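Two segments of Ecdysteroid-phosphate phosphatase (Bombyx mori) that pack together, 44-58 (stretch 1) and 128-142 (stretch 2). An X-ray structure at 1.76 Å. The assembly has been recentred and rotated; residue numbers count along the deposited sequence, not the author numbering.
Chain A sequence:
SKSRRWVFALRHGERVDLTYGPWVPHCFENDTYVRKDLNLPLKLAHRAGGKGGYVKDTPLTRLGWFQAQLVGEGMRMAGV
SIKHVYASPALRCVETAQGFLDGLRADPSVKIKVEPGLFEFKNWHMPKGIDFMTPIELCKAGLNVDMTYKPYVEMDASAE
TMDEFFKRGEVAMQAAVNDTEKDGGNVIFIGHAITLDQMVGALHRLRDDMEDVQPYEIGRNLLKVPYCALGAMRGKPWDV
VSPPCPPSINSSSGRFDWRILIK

Stretch 1, residues 44-58: LAHRAGGKGGYVKDT
Stretch 2 (128-142) KGIDFMTPIELCKAG

This is a mostly polar contact between two loop-and-helix segments running in opposite directions, organised around the buried guanidinium of R47, tied together by water and closed at one end by a small apolar patch; it buries 612 Å² in all. The register sets the direction: CA of A45 lies 5.2 Å from CA of A141, R47 CA 6.3 Å from E137 CA, G53 CA 5.7 Å from D131 CA, and K56 CA 5.4 Å from G129 CA.

Stretch 1 is extended from L44 to R47 (R47 at -143/153), makes a type I turn from R47 to G50 closed by G50 N to R47 O at 2.9 Å, and continues as a helix to K56; D57, at -142/77, leaves it. G50 takes positive phi, 52/-147, which favours glycine. Stretch 2 is extended through T134, then helical from P135.

R47 leaves its backbone sideways, with chi angles p, t, m and 166°, so that its end reaches the other stretch. NH2 forms a salt bridge with D131 OD1 at 2.8 Å and a weak hydrogen bond to D131 O, also 2.8 Å but with an angle of only 117°. D57 (chi1 t), from the same stretch, adds a second carboxylate, its OD2 3.0 Å from R47 NH2 and 3.2 Å from R47 NH1. D57 OD2 and D131 O, both acceptors, sit 3.1 Å apart, close to the positive charge they share. M133 CG covers one face of the guanidinium, 3.5 Å from R47 CZ.

D131 (chi1 t, chi2 -48°) points toward stretch 1, where G49 leaves room for its carboxylate: an ideal CB on G49 would lie 2.4 Å from D131 OD2, a clash. G53 leaves room for R47 instead, since an ideal CB there would come within 2.7 Å of R47 NE. Water 2 completes this site, accepting from R47 NE (2.9 Å) and G49 N (3.0 Å) and donating to D131 OD1 (2.5 Å). Water 5 donates to D57 OD2 (2.5 Å) and accepts from M133 N (2.8 Å).

E137 (m, t, -20°) serves both stretches. Its OE2 accepts from A48 N at 2.8 Å, while its OE1 accepts from T134 N at 2.9 Å. T134, chi1 p, is the N-cap, its OG1 accepting from E137 N at 3.0 Å; the capping exchange thus helps hold the carboxylate that receives the turn. Water 1 donates to H46 O (2.7 Å) and E137 O (2.9 Å).

At the apolar end, A45 CB meets A141 CB at 3.4 Å and M133 CE at 4.3 Å. M133 is m, t, p, and its SD lies 5.3 Å from the Y54 ring centroid, obliquely; Y54 OH donates to A45 O at 2.6 Å. G142, at 93/18, ends the helix in a Schellman motif.

At the other end, K56 lies along G129, CE to CA 3.8 Å, where an ideal CB would clash with K56 CE. Water 4 donates to K56 O (2.8 Å) and G129 O (3.2 Å).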

# COMPACT_ATOMS: atom_id res chain seq x y z
N LEU A 44 -15.15 10.33 5.21
CA LEU A 44 -16.06 9.25 5.58
C LEU A 44 -17.46 9.62 5.12
O LEU A 44 -17.94 10.70 5.42
CB LEU A 44 -16.05 9.04 7.10
CG LEU A 44 -14.70 8.59 7.68
CD1 LEU A 44 -14.77 8.55 9.20
CD2 LEU A 44 -14.29 7.25 7.13
N ALA A 45 -18.09 8.72 4.38
CA ALA A 45 -19.45 8.93 3.90
C ALA A 45 -20.41 8.98 5.06
O ALA A 45 -20.20 8.33 6.09
CB ALA A 45 -19.86 7.81 2.95
N HIS A 46 -21.50 9.74 4.89
CA HIS A 46 -22.53 9.75 5.90
C HIS A 46 -23.12 8.34 6.09
O HIS A 46 -23.32 7.58 5.13
CB HIS A 46 -23.63 10.74 5.50
CG HIS A 46 -24.87 10.61 6.34
ND1 HIS A 46 -24.93 11.05 7.64
CD2 HIS A 46 -26.08 10.08 6.06
CE1 HIS A 46 -26.13 10.81 8.13
NE2 HIS A 46 -26.85 10.22 7.19
N ARG A 47 -23.39 8.00 7.34
CA ARG A 47 -24.14 6.78 7.64
C ARG A 47 -25.04 7.07 8.82
O ARG A 47 -24.74 7.94 9.64
CB ARG A 47 -23.20 5.61 7.95
CG ARG A 47 -22.31 5.81 9.18
CD ARG A 47 -21.32 4.65 9.31
NE ARG A 47 -21.96 3.37 9.62
CZ ARG A 47 -21.34 2.20 9.52
NH1 ARG A 47 -20.08 2.15 9.10
NH2 ARG A 47 -21.97 1.07 9.82
N ALA A 48 -26.15 6.34 8.91
CA ALA A 48 -27.14 6.61 9.95
C ALA A 48 -26.56 6.55 11.36
O ALA A 48 -26.95 7.32 12.22
CB ALA A 48 -28.31 5.64 9.82
N GLY A 49 -25.62 5.63 11.58
CA GLY A 49 -25.01 5.45 12.90
C GLY A 49 -23.89 6.44 13.19
O GLY A 49 -23.33 6.43 14.26
N GLY A 50 -23.57 7.30 12.23
CA GLY A 50 -22.53 8.32 12.42
C GLY A 50 -21.22 7.72 12.91
O GLY A 50 -20.90 6.57 12.60
N LYS A 51 -20.48 8.48 13.71
CA LYS A 51 -19.14 8.03 14.12
C LYS A 51 -19.18 6.73 14.96
O LYS A 51 -18.27 5.89 14.85
CB LYS A 51 -18.35 9.16 14.78
CG LYS A 51 -18.75 9.50 16.19
CD LYS A 51 -18.15 10.83 16.64
CE LYS A 51 -18.77 11.23 17.97
NZ LYS A 51 -18.22 12.52 18.49
N GLY A 52 -20.24 6.53 15.74
CA GLY A 52 -20.42 5.30 16.49
C GLY A 52 -20.51 4.10 15.55
O GLY A 52 -20.01 3.02 15.86
N GLY A 53 -21.14 4.31 14.39
CA GLY A 53 -21.26 3.26 13.40
C GLY A 53 -19.89 2.84 12.87
O GLY A 53 -19.64 1.65 12.63
N TYR A 54 -19.01 3.83 12.69
CA TYR A 54 -17.64 3.56 12.21
C TYR A 54 -16.76 2.88 13.25
O TYR A 54 -15.84 2.14 12.89
CB TYR A 54 -16.95 4.82 11.67
CG TYR A 54 -17.46 5.21 10.29
CD1 TYR A 54 -17.24 4.37 9.19
CD2 TYR A 54 -18.16 6.41 10.08
CE1 TYR A 54 -17.69 4.71 7.92
CE2 TYR A 54 -18.62 6.77 8.79
CZ TYR A 54 -18.38 5.90 7.73
OH TYR A 54 -18.81 6.20 6.46
N VAL A 55 -17.02 3.14 14.53
CA VAL A 55 -16.36 2.36 15.61
C VAL A 55 -16.72 0.87 15.45
O VAL A 55 -15.84 0.00 15.48
CB VAL A 55 -16.75 2.86 17.02
CG1 VAL A 55 -16.16 1.97 18.09
CG2 VAL A 55 -16.28 4.28 17.22
N LYS A 56 -18.00 0.58 15.26
CA LYS A 56 -18.50 -0.80 15.14
C LYS A 56 -18.20 -1.47 13.80
O LYS A 56 -18.22 -2.72 13.70
CB LYS A 56 -20.01 -0.82 15.37
CG LYS A 56 -20.42 -0.43 16.79
CD LYS A 56 -21.90 -0.14 16.89
CE LYS A 56 -22.28 -0.03 18.35
NZ LYS A 56 -23.24 1.08 18.61
N ASP A 57 -17.97 -0.67 12.77
CA ASP A 57 -17.95 -1.18 11.39
C ASP A 57 -16.85 -0.44 10.64
O ASP A 57 -17.11 0.49 9.87
CB ASP A 57 -19.36 -0.99 10.75
CG ASP A 57 -19.48 -1.61 9.33
OD1 ASP A 57 -18.82 -2.66 9.05
OD2 ASP A 57 -20.25 -1.03 8.53
N THR A 58 -15.61 -0.86 10.89
CA THR A 58 -14.40 -0.17 10.40
C THR A 58 -14.30 -0.03 8.86
O THR A 58 -14.69 -0.94 8.13
CB THR A 58 -13.14 -0.87 10.93
OG1 THR A 58 -11.99 -0.05 10.69
CG2 THR A 58 -12.99 -2.26 10.29
N LYS A 128 -20.35 -8.08 19.77
CA LYS A 128 -19.88 -6.93 19.02
C LYS A 128 -21.07 -6.03 18.73
O LYS A 128 -22.21 -6.51 18.63
CB LYS A 128 -19.23 -7.39 17.71
CG LYS A 128 -17.81 -7.94 17.89
CD LYS A 128 -17.35 -8.72 16.67
CE LYS A 128 -15.97 -9.32 16.89
NZ LYS A 128 -15.61 -10.27 15.77
N GLY A 129 -20.81 -4.73 18.62
CA GLY A 129 -21.81 -3.84 18.07
C GLY A 129 -21.98 -4.26 16.62
O GLY A 129 -20.99 -4.54 15.94
N ILE A 130 -23.23 -4.37 16.16
CA ILE A 130 -23.51 -4.62 14.74
C ILE A 130 -24.20 -3.41 14.12
O ILE A 130 -25.26 -2.98 14.57
CB ILE A 130 -24.31 -5.94 14.51
CG1 ILE A 130 -23.42 -7.16 14.81
CG2 ILE A 130 -24.82 -6.02 13.07
CD1 ILE A 130 -24.17 -8.49 14.97
N ASP A 131 -23.59 -2.86 13.07
CA ASP A 131 -24.09 -1.64 12.45
C ASP A 131 -23.64 -1.70 11.00
O ASP A 131 -22.44 -1.57 10.71
CB ASP A 131 -23.51 -0.41 13.18
CG ASP A 131 -24.15 0.91 12.73
OD1 ASP A 131 -24.25 1.15 11.50
OD2 ASP A 131 -24.54 1.72 13.61
N PHE A 132 -24.59 -1.96 10.09
CA PHE A 132 -24.28 -2.05 8.65
C PHE A 132 -24.77 -0.82 7.91
O PHE A 132 -25.85 -0.27 8.24
CB PHE A 132 -24.91 -3.30 8.02
CG PHE A 132 -24.38 -4.59 8.58
CD1 PHE A 132 -23.01 -4.80 8.71
CD2 PHE A 132 -25.24 -5.60 8.97
CE1 PHE A 132 -22.51 -5.99 9.23
CE2 PHE A 132 -24.75 -6.81 9.51
CZ PHE A 132 -23.39 -6.99 9.63
N MET A 133 -24.01 -0.38 6.91
CA MET A 133 -24.50 0.69 6.04
C MET A 133 -25.47 0.09 5.04
O MET A 133 -25.27 -1.04 4.57
CB MET A 133 -23.35 1.42 5.32
CG MET A 133 -22.52 2.32 6.25
SD MET A 133 -21.01 3.01 5.50
CE MET A 133 -21.68 4.20 4.34
N THR A 134 -26.54 0.82 4.74
CA THR A 134 -27.55 0.34 3.81
C THR A 134 -26.98 0.39 2.40
O THR A 134 -26.09 1.19 2.14
CB THR A 134 -28.81 1.22 3.88
OG1 THR A 134 -28.46 2.58 3.54
CG2 THR A 134 -29.40 1.21 5.29
N PRO A 135 -27.48 -0.48 1.49
CA PRO A 135 -27.18 -0.33 0.05
C PRO A 135 -27.30 1.11 -0.46
O PRO A 135 -26.43 1.57 -1.19
CB PRO A 135 -28.20 -1.26 -0.61
CG PRO A 135 -28.38 -2.36 0.42
CD PRO A 135 -28.31 -1.67 1.75
N ILE A 136 -28.35 1.85 -0.08
CA ILE A 136 -28.40 3.27 -0.46
C ILE A 136 -27.25 4.13 0.10
O ILE A 136 -26.67 4.94 -0.63
CB ILE A 136 -29.79 3.93 -0.20
CG1 ILE A 136 -29.74 5.43 -0.51
CG2 ILE A 136 -30.27 3.66 1.20
CD1 ILE A 136 -31.08 6.08 -0.83
N GLU A 137 -26.91 3.96 1.38
CA GLU A 137 -25.76 4.69 1.97
C GLU A 137 -24.43 4.32 1.30
O GLU A 137 -23.55 5.18 1.13
CB GLU A 137 -25.63 4.42 3.47
CG GLU A 137 -26.66 5.15 4.31
CD GLU A 137 -26.76 4.61 5.73
OE1 GLU A 137 -26.32 3.46 5.97
OE2 GLU A 137 -27.28 5.34 6.61
N LEU A 138 -24.30 3.05 0.93
CA LEU A 138 -23.11 2.53 0.24
C LEU A 138 -22.99 3.12 -1.17
O LEU A 138 -21.91 3.57 -1.57
CB LEU A 138 -23.14 0.99 0.18
CG LEU A 138 -23.00 0.28 1.54
CD1 LEU A 138 -23.26 -1.22 1.46
CD2 LEU A 138 -21.64 0.54 2.16
N CYS A 139 -24.09 3.15 -1.91
CA CYS A 139 -24.11 3.80 -3.23
C CYS A 139 -23.76 5.29 -3.15
O CYS A 139 -22.97 5.79 -3.98
CB CYS A 139 -25.44 3.55 -3.93
SG CYS A 139 -25.62 1.84 -4.48
N LYS A 140 -24.30 5.99 -2.15
CA LYS A 140 -23.96 7.40 -1.93
C LYS A 140 -22.48 7.58 -1.60
O LYS A 140 -21.88 8.60 -1.96
CB LYS A 140 -24.86 8.06 -0.87
CG LYS A 140 -24.48 9.54 -0.62
CD LYS A 140 -25.66 10.42 -0.19
CE LYS A 140 -25.36 11.90 -0.52
NZ LYS A 140 -25.29 12.19 -1.98
N ALA A 141 -21.90 6.59 -0.93
CA ALA A 141 -20.46 6.57 -0.62
C ALA A 141 -19.61 6.32 -1.87
O ALA A 141 -18.38 6.42 -1.82
CB ALA A 141 -20.16 5.52 0.43
N GLY A 142 -20.26 5.97 -2.99
CA GLY A 142 -19.56 5.72 -4.25
C GLY A 142 -19.19 4.28 -4.51
O GLY A 142 -18.32 3.98 -5.34
O HOH W 1 -23.50 7.70 2.47
O HOH W 2 -24.78 3.21 10.11
O HOH W 3 -20.88 -4.29 12.63
O HOH W 4 -17.82 -4.25 16.01
O HOH W 5 -21.54 -1.58 6.44